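Local coordinates for single-strand binding protein (Thermotoga maritima, PDB 1Z9F) that probably binds single-stranded DNA, as a homotetramer, in the manner of bacterial SSB proteins built on the OB fold, at residues Leu21-Arg27 and Phe43-Val47; Arg85-Gly91 and Asn114-Asp120; Glu90-Arg96 and Val107-Ala113. All coordinates share one frame; numbering follows the deposited sequence. Where two conformers were deposited one is given.

Interaction 1: Leu21-Arg27 and Phe43-Val47; sequences LIGRLVR and FTIAV
L25 and F43 meet where the two strands splay apart, the leucine fork lying at a slant to the phenyl ring. Its CG comes to 3.5 Å from CD2 of F43; L25 CD1 lies near CD2 and CE2 of F43, and L25 CD2 near CD2 and CB of F43. The ring is turned there because CG of F43 sits between the backbone N and the carbonyl carbon (chi1 56°). I45 follows on the same face as L25: its CG2 meets the F43 ring at the edge, in the ring plane, while its CD1 reaches across to CB of L21 at 3.8 Å. A serine in place of L25 would probably leave that side of the F43 ring without its apolar cover and open a gap between F43 and V87. Beyond the ladder, CG1 of V26 presses on CB of A46 at 3.3 Å, a tight carbon pair, and CG2 of the same valine stands 3.1 Å from OG1 of T44, the two side chains crossing at about a right angle. R24 sends its guanidinium away from this pairing, its NE bonding to the carbonyl of G84. The backbones hold the register: R24 and A46 form a hydrogen-bonded antiparallel pair, the return bond from A46 N to R24 O being 2.8 Å long. G23 faces V47, where a beta carbon would collide with A46 O and V47 CG2. With their directions 115° apart, the strands are far from antiparallel alignment, and the ladder of two bridged pairs is short; it joins the first two strands, 16-33 and 39-48, as the opening beta hairpin of the OB fold.

Interaction 2: Arg85-Gly91 and Asn114-Asp120; sequences RLVLVEG and NVVRFMD
R85 and F118 supply the cation-pi contact at one end of this antiparallel pairing. CZ of R85 lies 4.5 Å from the centroid of the F118 ring, 21° off the ring normal, with the guanidinium tilted 36° to the ring and CG packed on CD1. Bends at chi2 and chi3 fold the arginine back over that face.

The ion pair is weaker: NH1 of R85 makes only a long salt bridge, 3.9 Å, to OD1 of D120, which nears the guanidinium at its edge. The other carboxylate oxygen, OD2, takes the backbone N of L86 at 3.0 Å from above the carboxylate plane.

Main-chain bonds run along the rest. L88 and R117 exchange a pair, and E90 O accepts from both N114 N, at 2.6 Å, and V115 N: a classic beta bulge. The amide of N114 adds a weak bond from ND2 to OE2 of E90, whose stronger partner is K18.

Among the apolar contacts, CD2 of L86 touches CB of M119 at 3.6 Å, while V89 and V116 run alongside each other, their CG2 methyls 4.1 Å apart.

Strand 16-33 bonds along the far edge of 85-91, at R85, V87, V89 and G91; L81, just past helix 71-80, packs on V87, V116 and F118, and strand 62-70 reaches V89 through I67 and V116 through T69.

Interaction 3: Glu90-Arg96 and Val107-Ala113; sequences EGEMRMR and VSPEVVA
R96 reaches across to E110, and its side chain can be walked outward from the strand. CB stands 3.7 Å from the carbonyl O of S108, and CG stays beside that same oxygen. CD turns to the glutamate, 3.5 Å from OE2 of E110. NE then makes the salt bridge, 2.9 Å to E110 OE2, meeting the oxygen nearly along its C-O axis, with OE2 19° out of the guanidinium plane. Further out, CZ is 3.9 Å from OE2 of E110. The two planes are 68° apart, and NE alone makes the bond, NH2 at the tip staying 4.0 Å from OE2 of E110. S108 lies over one face of the guanidinium. E110 gets there with CG anti to its carbonyl carbon (chi1 -50°) and the chain extended beyond.

Beneath this runs the regular ladder of a long antiparallel beta hairpin, strands 86-96 and 108-118 of the OB fold, in which E92 pairs with V112, R94 with E110 and R96 with S108. The R94 N bond to E110 O is 2.8 Å long.

The opposite face is apolar. M95 folds its CE onto CB of P109 at 3.4 Å, tight for two carbons, and M93 brings its own CE to the same CB at 3.5 Å, while its SD faces CG2 of V111. The second subunit packs here: its F65 meets M93, its F64 meets M95, its P109 lies against P109, and its D63 accepts a hydrogen bond from the backbone N of M95.

Strand 86-96 ties the three together. Interaction 2 pairs its first half with 114-120, interaction 3 its second half with 107-113; the two share E90 and G91, and 3 is nested within the loop that 2 closes, their centres about 15 Å apart. Interaction 1, with its centre about 9 Å from that of 2, joins through strand 16-33: L21 O to V89 N at 2.7 Å and G23 O to V87 N at 2.8 Å are probable hydrogen bonds. Interactions 1 and 3 meet through L21 CD1 and V111 CG2, 3.9 Å apart, and both touch the second subunit.

Interaction 1: Leu21-Arg27 and Phe43-Val47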
loop_
_atom_site.group_PDB
_atom_site.type_symbol
_atom_site.label_atom_id
_atom_site.label_comp_id
_atom_site.label_asym_id
_atom_site.label_seq_id
_atom_site.Cartn_x
_atom_site.Cartn_y
_atom_site.Cartn_z
ATOM N N LEU A 21 -8.263 1.831 1.120
ATOM C CA LEU A 21 -8.631 1.547 -0.269
ATOM C C LEU A 21 -10.130 1.466 -0.297
ATOM O O LEU A 21 -10.727 1.047 0.686
ATOM C CB LEU A 21 -8.054 0.199 -0.717
ATOM C CG LEU A 21 -6.532 0.071 -0.584
ATOM C CD1 LEU A 21 -6.090 -1.328 -0.712
ATOM C CD2 LEU A 21 -5.826 0.967 -1.582
ATOM N N ILE A 22 -10.735 1.938 -1.382
ATOM C CA ILE A 22 -12.141 1.675 -1.686
ATOM C C ILE A 22 -12.205 1.068 -3.092
ATOM O O ILE A 22 -11.812 1.714 -4.067
ATOM C CB ILE A 22 -13.008 2.928 -1.632
ATOM C CG1 ILE A 22 -13.099 3.448 -0.202
ATOM C CG2 ILE A 22 -14.403 2.621 -2.126
ATOM C CD1 ILE A 22 -13.826 4.758 -0.077
ATOM N N GLY A 23 -12.675 -0.179 -3.178
ATOM C CA GLY A 23 -12.772 -0.874 -4.445
ATOM C C GLY A 23 -13.816 -1.966 -4.442
ATOM O O GLY A 23 -14.395 -2.283 -3.406
ATOM N N ARG A 24 -14.065 -2.531 -5.625
ATOM C CA ARG A 24 -15.015 -3.635 -5.780
ATOM C C ARG A 24 -14.273 -4.934 -5.473
ATOM O O ARG A 24 -13.062 -5.009 -5.677
ATOM C CB ARG A 24 -15.601 -3.733 -7.208
ATOM C CG ARG A 24 -15.737 -2.454 -8.059
ATOM C CD ARG A 24 -16.701 -1.379 -7.530
ATOM N NE ARG A 24 -18.008 -1.889 -7.101
ATOM C CZ ARG A 24 -19.166 -1.233 -7.225
ATOM N NH1 ARG A 24 -20.285 -1.799 -6.789
ATOM N NH2 ARG A 24 -19.229 -0.020 -7.769
ATOM N N LEU A 25 -14.991 -5.946 -4.983
ATOM C CA LEU A 25 -14.454 -7.310 -4.905
ATOM C C LEU A 25 -14.581 -7.888 -6.300
ATOM O O LEU A 25 -15.682 -7.921 -6.846
ATOM C CB LEU A 25 -15.240 -8.198 -3.938
ATOM C CG LEU A 25 -14.696 -8.380 -2.524
ATOM C CD1 LEU A 25 -15.105 -7.206 -1.646
ATOM C CD2 LEU A 25 -15.185 -9.711 -1.924
ATOM N N VAL A 26 -13.470 -8.333 -6.883
ATOM C CA VAL A 26 -13.489 -8.858 -8.259
ATOM C C VAL A 26 -13.674 -10.362 -8.295
ATOM O O VAL A 26 -13.942 -10.918 -9.349
ATOM C CB VAL A 26 -12.234 -8.473 -9.073
ATOM C CG1 VAL A 26 -12.339 -7.031 -9.521
ATOM C CG2 VAL A 26 -10.952 -8.715 -8.277
ATOM N N ARG A 27 -13.505 -11.014 -7.149
ATOM C CA ARG A 27 -14.050 -12.351 -6.939
ATOM C C ARG A 27 -14.347 -12.617 -5.465
ATOM O O ARG A 27 -13.909 -11.877 -4.571
ATOM C CB ARG A 27 -13.162 -13.457 -7.543
ATOM C CG ARG A 27 -11.652 -13.220 -7.520
ATOM C CD ARG A 27 -10.956 -14.169 -8.508
ATOM N NE ARG A 27 -9.741 -13.592 -9.085
ATOM C CZ ARG A 27 -9.065 -14.114 -10.111
ATOM N NH1 ARG A 27 -9.464 -15.239 -10.716
ATOM N NH2 ARG A 27 -7.972 -13.495 -10.549
ATOM N N PHE A 43 -9.404 -11.862 -0.223
ATOM C CA PHE A 43 -10.082 -11.421 -1.425
ATOM C C PHE A 43 -9.280 -10.276 -2.017
ATOM O O PHE A 43 -8.487 -9.648 -1.338
ATOM C CB PHE A 43 -11.528 -10.997 -1.146
ATOM C CG PHE A 43 -11.674 -9.943 -0.099
ATOM C CD1 PHE A 43 -11.701 -10.282 1.243
ATOM C CD2 PHE A 43 -11.842 -8.613 -0.453
ATOM C CE1 PHE A 43 -11.869 -9.309 2.230
ATOM C CE2 PHE A 43 -12.005 -7.618 0.525
ATOM C CZ PHE A 43 -12.018 -7.973 1.871
ATOM N N THR A 44 -9.460 -10.054 -3.306
ATOM C CA THR A 44 -8.729 -9.044 -4.018
ATOM C C THR A 44 -9.767 -8.069 -4.503
ATOM O O THR A 44 -10.850 -8.465 -4.954
ATOM C CB THR A 44 -7.895 -9.610 -5.208
ATOM O OG1 THR A 44 -8.666 -9.579 -6.417
ATOM C CG2 THR A 44 -7.400 -11.058 -4.923
ATOM N N ILE A 45 -9.439 -6.786 -4.363
ATOM C CA ILE A 45 -10.322 -5.719 -4.791
ATOM C C ILE A 45 -9.740 -5.011 -6.011
ATOM O O ILE A 45 -8.519 -5.006 -6.225
ATOM C CB ILE A 45 -10.627 -4.724 -3.643
ATOM C CG1 ILE A 45 -9.335 -4.191 -3.010
ATOM C CG2 ILE A 45 -11.517 -5.410 -2.591
ATOM C CD1 ILE A 45 -9.564 -3.088 -2.011
ATOM N N ALA A 46 -10.625 -4.451 -6.828
ATOM C CA ALA A 46 -10.218 -3.658 -7.969
ATOM C C ALA A 46 -10.373 -2.226 -7.540
ATOM O O ALA A 46 -11.485 -1.806 -7.228
ATOM C CB ALA A 46 -11.092 -3.946 -9.173
ATOM N N VAL A 47 -9.259 -1.495 -7.497
ATOM C CA VAL A 47 -9.251 -0.078 -7.128
ATOM C C VAL A 47 -8.784 0.720 -8.331
ATOM O O VAL A 47 -7.583 0.970 -8.507
ATOM C CB VAL A 47 -8.291 0.193 -5.936
ATOM C CG1 VAL A 47 -8.223 1.706 -5.600
ATOM C CG2 VAL A 47 -8.690 -0.647 -4.700
#

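Interaction 2: Arg85-Gly91 and Asn114-Asp120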
loop_
_atom_site.group_PDB
_atom_site.type_symbol
_atom_site.label_atom_id
_atom_site.label_comp_id
_atom_site.label_asym_id
_atom_site.label_seq_id
_atom_site.Cartn_x
_atom_site.Cartn_y
_atom_site.Cartn_z
ATOM N N ARG A 85 -19.353 -6.323 -5.115
ATOM C CA ARG A 85 -19.600 -5.491 -3.937
ATOM C C ARG A 85 -18.451 -4.494 -3.671
ATOM O O ARG A 85 -17.282 -4.865 -3.755
ATOM C CB ARG A 85 -19.808 -6.426 -2.733
ATOM C CG ARG A 85 -20.162 -5.754 -1.429
ATOM C CD ARG A 85 -21.627 -5.424 -1.330
ATOM N NE ARG A 85 -22.433 -6.592 -0.997
ATOM C CZ ARG A 85 -23.675 -6.538 -0.521
ATOM N NH1 ARG A 85 -24.276 -5.367 -0.315
ATOM N NH2 ARG A 85 -24.329 -7.665 -0.244
ATOM N N LEU A 86 -18.803 -3.243 -3.358
ATOM C CA LEU A 86 -17.835 -2.151 -3.134
ATOM C C LEU A 86 -17.510 -2.000 -1.657
ATOM O O LEU A 86 -18.393 -1.705 -0.852
ATOM C CB LEU A 86 -18.406 -0.820 -3.640
ATOM C CG LEU A 86 -17.567 0.458 -3.471
ATOM C CD1 LEU A 86 -16.362 0.456 -4.381
ATOM C CD2 LEU A 86 -18.409 1.689 -3.746
ATOM N N VAL A 87 -16.241 -2.170 -1.302
ATOM C CA VAL A 87 -15.837 -2.102 0.103
ATOM C C VAL A 87 -14.747 -1.055 0.386
ATOM O O VAL A 87 -13.938 -0.707 -0.480
ATOM C CB VAL A 87 -15.401 -3.482 0.643
ATOM C CG1 VAL A 87 -16.590 -4.440 0.647
ATOM C CG2 VAL A 87 -14.240 -4.074 -0.159
ATOM N N LEU A 88 -14.776 -0.530 1.606
ATOM C CA LEU A 88 -13.674 0.222 2.145
ATOM C C LEU A 88 -12.802 -0.785 2.837
ATOM O O LEU A 88 -13.303 -1.654 3.543
ATOM C CB LEU A 88 -14.147 1.262 3.160
ATOM C CG LEU A 88 -12.982 2.105 3.696
ATOM C CD1 LEU A 88 -13.389 3.534 3.723
ATOM C CD2 LEU A 88 -12.429 1.653 5.063
ATOM N N VAL A 89 -11.501 -0.693 2.625
ATOM C CA VAL A 89 -10.561 -1.494 3.371
ATOM C C VAL A 89 -9.535 -0.599 4.040
ATOM O O VAL A 89 -8.883 0.204 3.401
ATOM C CB VAL A 89 -9.877 -2.546 2.471
ATOM C CG1 VAL A 89 -8.680 -3.171 3.170
ATOM C CG2 VAL A 89 -10.894 -3.632 2.068
ATOM N N GLU A 90 -9.399 -0.772 5.341
ATOM C CA GLU A 90 -8.375 -0.118 6.095
ATOM C C GLU A 90 -7.425 -1.157 6.665
ATOM O O GLU A 90 -7.839 -2.138 7.260
ATOM C CB GLU A 90 -8.999 0.655 7.235
ATOM C CG GLU A 90 -8.030 1.594 7.817
ATOM C CD GLU A 90 -8.497 2.162 9.041
ATOM O OE1 GLU A 90 -9.708 2.407 9.129
ATOM O OE2 GLU A 90 -7.668 2.396 9.933
ATOM N N GLY A 91 -6.135 -0.953 6.490
ATOM C CA GLY A 91 -5.209 -1.827 7.146
ATOM C C GLY A 91 -3.775 -1.473 6.897
ATOM O O GLY A 91 -3.429 -0.300 6.810
ATOM N N ASN A 114 -7.622 -4.147 8.948
ATOM C CA ASN A 114 -8.197 -4.067 10.275
ATOM C C ASN A 114 -9.669 -3.699 10.190
ATOM O O ASN A 114 -10.377 -3.897 11.124
ATOM C CB ASN A 114 -7.384 -3.139 11.191
ATOM C CG ASN A 114 -7.251 -1.729 10.669
ATOM O OD1 ASN A 114 -6.337 -1.417 9.879
ATOM N ND2 ASN A 114 -8.107 -0.823 11.170
ATOM N N VAL A 115 -10.124 -3.175 9.055
ATOM C CA VAL A 115 -11.515 -2.746 8.875
ATOM C C VAL A 115 -11.967 -3.084 7.455
ATOM O O VAL A 115 -11.225 -2.878 6.511
ATOM C CB VAL A 115 -11.641 -1.216 9.115
ATOM C CG1 VAL A 115 -12.971 -0.655 8.593
ATOM C CG2 VAL A 115 -11.498 -0.898 10.576
ATOM N N VAL A 116 -13.165 -3.642 7.316
ATOM C CA VAL A 116 -13.831 -3.754 6.014
ATOM C C VAL A 116 -15.308 -3.384 6.148
ATOM O O VAL A 116 -16.072 -4.089 6.821
ATOM C CB VAL A 116 -13.749 -5.167 5.404
ATOM C CG1 VAL A 116 -14.427 -5.183 4.024
ATOM C CG2 VAL A 116 -12.310 -5.640 5.299
ATOM N N ARG A 117 -15.691 -2.274 5.521
ATOM C CA ARG A 117 -17.086 -1.862 5.413
ATOM C C ARG A 117 -17.606 -1.930 3.986
ATOM O O ARG A 117 -16.919 -1.529 3.035
ATOM C CB ARG A 117 -17.269 -0.424 5.866
ATOM C CG ARG A 117 -16.653 -0.120 7.175
ATOM C CD ARG A 117 -17.397 0.960 7.894
ATOM N NE ARG A 117 -16.909 0.963 9.258
ATOM C CZ ARG A 117 -15.793 1.550 9.662
ATOM N NH1 ARG A 117 -15.071 2.251 8.816
ATOM N NH2 ARG A 117 -15.403 1.462 10.928
ATOM N N PHE A 118 -18.844 -2.401 3.850
ATOM C CA PHE A 118 -19.600 -2.190 2.628
ATOM C C PHE A 118 -19.747 -0.696 2.416
ATOM O O PHE A 118 -19.944 0.051 3.374
ATOM C CB PHE A 118 -20.994 -2.803 2.719
ATOM C CG PHE A 118 -20.991 -4.284 2.843
ATOM C CD1 PHE A 118 -20.347 -5.068 1.898
ATOM C CD2 PHE A 118 -21.638 -4.905 3.900
ATOM C CE1 PHE A 118 -20.348 -6.440 2.008
ATOM C CE2 PHE A 118 -21.643 -6.282 4.015
ATOM C CZ PHE A 118 -20.995 -7.048 3.068
ATOM N N MET A 119 -19.634 -0.273 1.161
ATOM C CA MET A 119 -19.947 1.097 0.772
ATOM C C MET A 119 -21.328 1.180 0.107
ATOM O O MET A 119 -22.106 2.085 0.408
ATOM C CB MET A 119 -18.857 1.648 -0.151
ATOM C CG MET A 119 -17.573 2.065 0.574
ATOM S SD MET A 119 -17.831 3.204 1.964
ATOM C CE MET A 119 -19.052 4.348 1.324
ATOM N N ASP A 120 -21.634 0.228 -0.773
ATOM C CA ASP A 120 -22.914 0.218 -1.500
ATOM C C ASP A 120 -24.104 -0.203 -0.626
ATOM O O ASP A 120 -24.081 -1.245 0.030
ATOM C CB ASP A 120 -22.827 -0.665 -2.757
ATOM C CG ASP A 120 -22.157 -2.005 -2.496
ATOM O OD1 ASP A 120 -22.030 -2.392 -1.316
ATOM O OD2 ASP A 120 -21.745 -2.667 -3.475
#

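Interaction 3: Glu90-Arg96 and Val107-Ala113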
loop_
_atom_site.group_PDB
_atom_site.type_symbol
_atom_site.label_atom_id
_atom_site.label_comp_id
_atom_site.label_asym_id
_atom_site.label_seq_id
_atom_site.Cartn_x
_atom_site.Cartn_y
_atom_site.Cartn_z
ATOM N N GLU A 90 -9.399 -0.772 5.341
ATOM C CA GLU A 90 -8.375 -0.118 6.095
ATOM C C GLU A 90 -7.425 -1.157 6.665
ATOM O O GLU A 90 -7.839 -2.138 7.260
ATOM C CB GLU A 90 -8.999 0.655 7.235
ATOM C CG GLU A 90 -8.030 1.594 7.817
ATOM C CD GLU A 90 -8.497 2.162 9.041
ATOM O OE1 GLU A 90 -9.708 2.407 9.129
ATOM O OE2 GLU A 90 -7.668 2.396 9.933
ATOM N N GLY A 91 -6.135 -0.953 6.490
ATOM C CA GLY A 91 -5.209 -1.827 7.146
ATOM C C GLY A 91 -3.775 -1.473 6.897
ATOM O O GLY A 91 -3.429 -0.300 6.810
ATOM N N GLU A 92 -2.934 -2.511 6.808
ATOM C CA GLU A 92 -1.518 -2.301 6.601
ATOM C C GLU A 92 -1.064 -2.896 5.322
ATOM O O GLU A 92 -1.586 -3.901 4.868
ATOM C CB GLU A 92 -0.730 -2.854 7.755
ATOM C CG GLU A 92 -0.764 -1.968 8.937
ATOM C CD GLU A 92 0.000 -2.553 10.094
ATOM O OE1 GLU A 92 0.495 -3.692 9.917
ATOM O OE2 GLU A 92 0.084 -1.895 11.175
ATOM N N MET A 93 -0.106 -2.241 4.698
ATOM C CA MET A 93 0.431 -2.752 3.451
ATOM C C MET A 93 1.621 -3.610 3.837
ATOM O O MET A 93 2.645 -3.107 4.296
ATOM C CB MET A 93 0.793 -1.605 2.510
ATOM C CG MET A 93 1.168 -2.042 1.074
ATOM S SD MET A 93 -0.109 -2.995 0.219
ATOM C CE MET A 93 0.586 -4.580 0.186
ATOM N N ARG A 94 1.437 -4.924 3.723
ATOM C CA ARG A 94 2.534 -5.882 3.921
ATOM C C ARG A 94 3.285 -6.190 2.632
ATOM O O ARG A 94 2.696 -6.493 1.596
ATOM C CB ARG A 94 2.051 -7.191 4.554
ATOM C CG ARG A 94 1.544 -7.087 5.997
ATOM C CD ARG A 94 2.274 -6.033 6.837
ATOM N NE ARG A 94 2.019 -6.213 8.280
ATOM C CZ ARG A 94 2.246 -5.287 9.223
ATOM N NH1 ARG A 94 2.719 -4.073 8.907
ATOM N NH2 ARG A 94 1.982 -5.566 10.499
ATOM N N MET A 95 4.603 -6.126 2.743
ATOM C CA MET A 95 5.527 -6.369 1.648
ATOM C C MET A 95 6.269 -7.669 1.935
ATOM O O MET A 95 7.454 -7.668 2.266
ATOM C CB MET A 95 6.503 -5.195 1.567
ATOM C CG MET A 95 5.847 -3.904 1.152
ATOM S SD MET A 95 5.528 -3.953 -0.629
ATOM C CE MET A 95 3.772 -4.190 -0.586
ATOM N N ARG A 96 5.544 -8.774 1.830
ATOM C CA ARG A 96 6.010 -10.018 2.418
ATOM C C ARG A 96 6.911 -10.752 1.436
ATOM O O ARG A 96 6.527 -11.036 0.300
ATOM C CB ARG A 96 4.843 -10.888 2.922
ATOM C CG ARG A 96 4.638 -12.191 2.185
ATOM C CD ARG A 96 3.788 -13.188 2.965
ATOM N NE ARG A 96 3.008 -14.001 2.040
ATOM C CZ ARG A 96 3.517 -14.907 1.213
ATOM N NH1 ARG A 96 4.823 -15.189 1.198
ATOM N NH2 ARG A 96 2.700 -15.575 0.408
ATOM N N VAL A 107 9.007 -10.821 -3.057
ATOM C CA VAL A 107 8.093 -9.872 -2.340
ATOM C C VAL A 107 6.614 -9.828 -2.796
ATOM O O VAL A 107 6.289 -9.353 -3.921
ATOM C CB VAL A 107 8.647 -8.412 -2.348
ATOM C CG1 VAL A 107 7.758 -7.483 -1.516
ATOM C CG2 VAL A 107 10.090 -8.372 -1.832
ATOM N N SER A 108 5.722 -10.269 -1.888
ATOM C CA SER A 108 4.287 -10.360 -2.176
ATOM C C SER A 108 3.447 -9.360 -1.359
ATOM O O SER A 108 3.405 -9.462 -0.127
ATOM C CB SER A 108 3.780 -11.764 -1.881
ATOM O OG SER A 108 2.360 -11.768 -1.860
ATOM N N PRO A 109 2.748 -8.428 -2.048
ATOM C CA PRO A 109 2.011 -7.322 -1.417
ATOM C C PRO A 109 0.607 -7.716 -0.995
ATOM O O PRO A 109 -0.217 -8.007 -1.854
ATOM C CB PRO A 109 1.931 -6.264 -2.545
ATOM C CG PRO A 109 2.490 -6.946 -3.786
ATOM C CD PRO A 109 2.585 -8.385 -3.509
ATOM N N GLU A 110 0.336 -7.733 0.306
ATOM C CA GLU A 110 -1.029 -7.961 0.801
ATOM C C GLU A 110 -1.431 -6.867 1.765
ATOM O O GLU A 110 -0.584 -6.371 2.506
ATOM C CB GLU A 110 -1.135 -9.241 1.617
ATOM C CG GLU A 110 -0.570 -10.478 1.021
ATOM C CD GLU A 110 -0.159 -11.452 2.094
ATOM O OE1 GLU A 110 -0.552 -11.192 3.276
ATOM O OE2 GLU A 110 0.551 -12.432 1.761
ATOM N N VAL A 111 -2.727 -6.548 1.799
ATOM C CA VAL A 111 -3.279 -5.670 2.818
ATOM C C VAL A 111 -3.846 -6.510 3.952
ATOM O O VAL A 111 -4.834 -7.239 3.767
ATOM C CB VAL A 111 -4.397 -4.772 2.234
ATOM C CG1 VAL A 111 -4.886 -3.806 3.244
ATOM C CG2 VAL A 111 -3.905 -4.006 0.997
ATOM N N VAL A 112 -3.220 -6.429 5.125
ATOM C CA VAL A 112 -3.814 -6.999 6.328
ATOM C C VAL A 112 -4.799 -5.941 6.816
ATOM O O VAL A 112 -4.408 -4.874 7.326
ATOM C CB VAL A 112 -2.752 -7.349 7.395
ATOM C CG1 VAL A 112 -3.407 -7.929 8.622
ATOM C CG2 VAL A 112 -1.695 -8.354 6.811
ATOM N N ALA A 113 -6.083 -6.230 6.615
ATOM C CA ALA A 113 -7.132 -5.303 6.907
ATOM C C ALA A 113 -7.445 -5.336 8.376
ATOM O O ALA A 113 -7.524 -6.412 9.004
ATOM C CB ALA A 113 -8.364 -5.596 6.083
#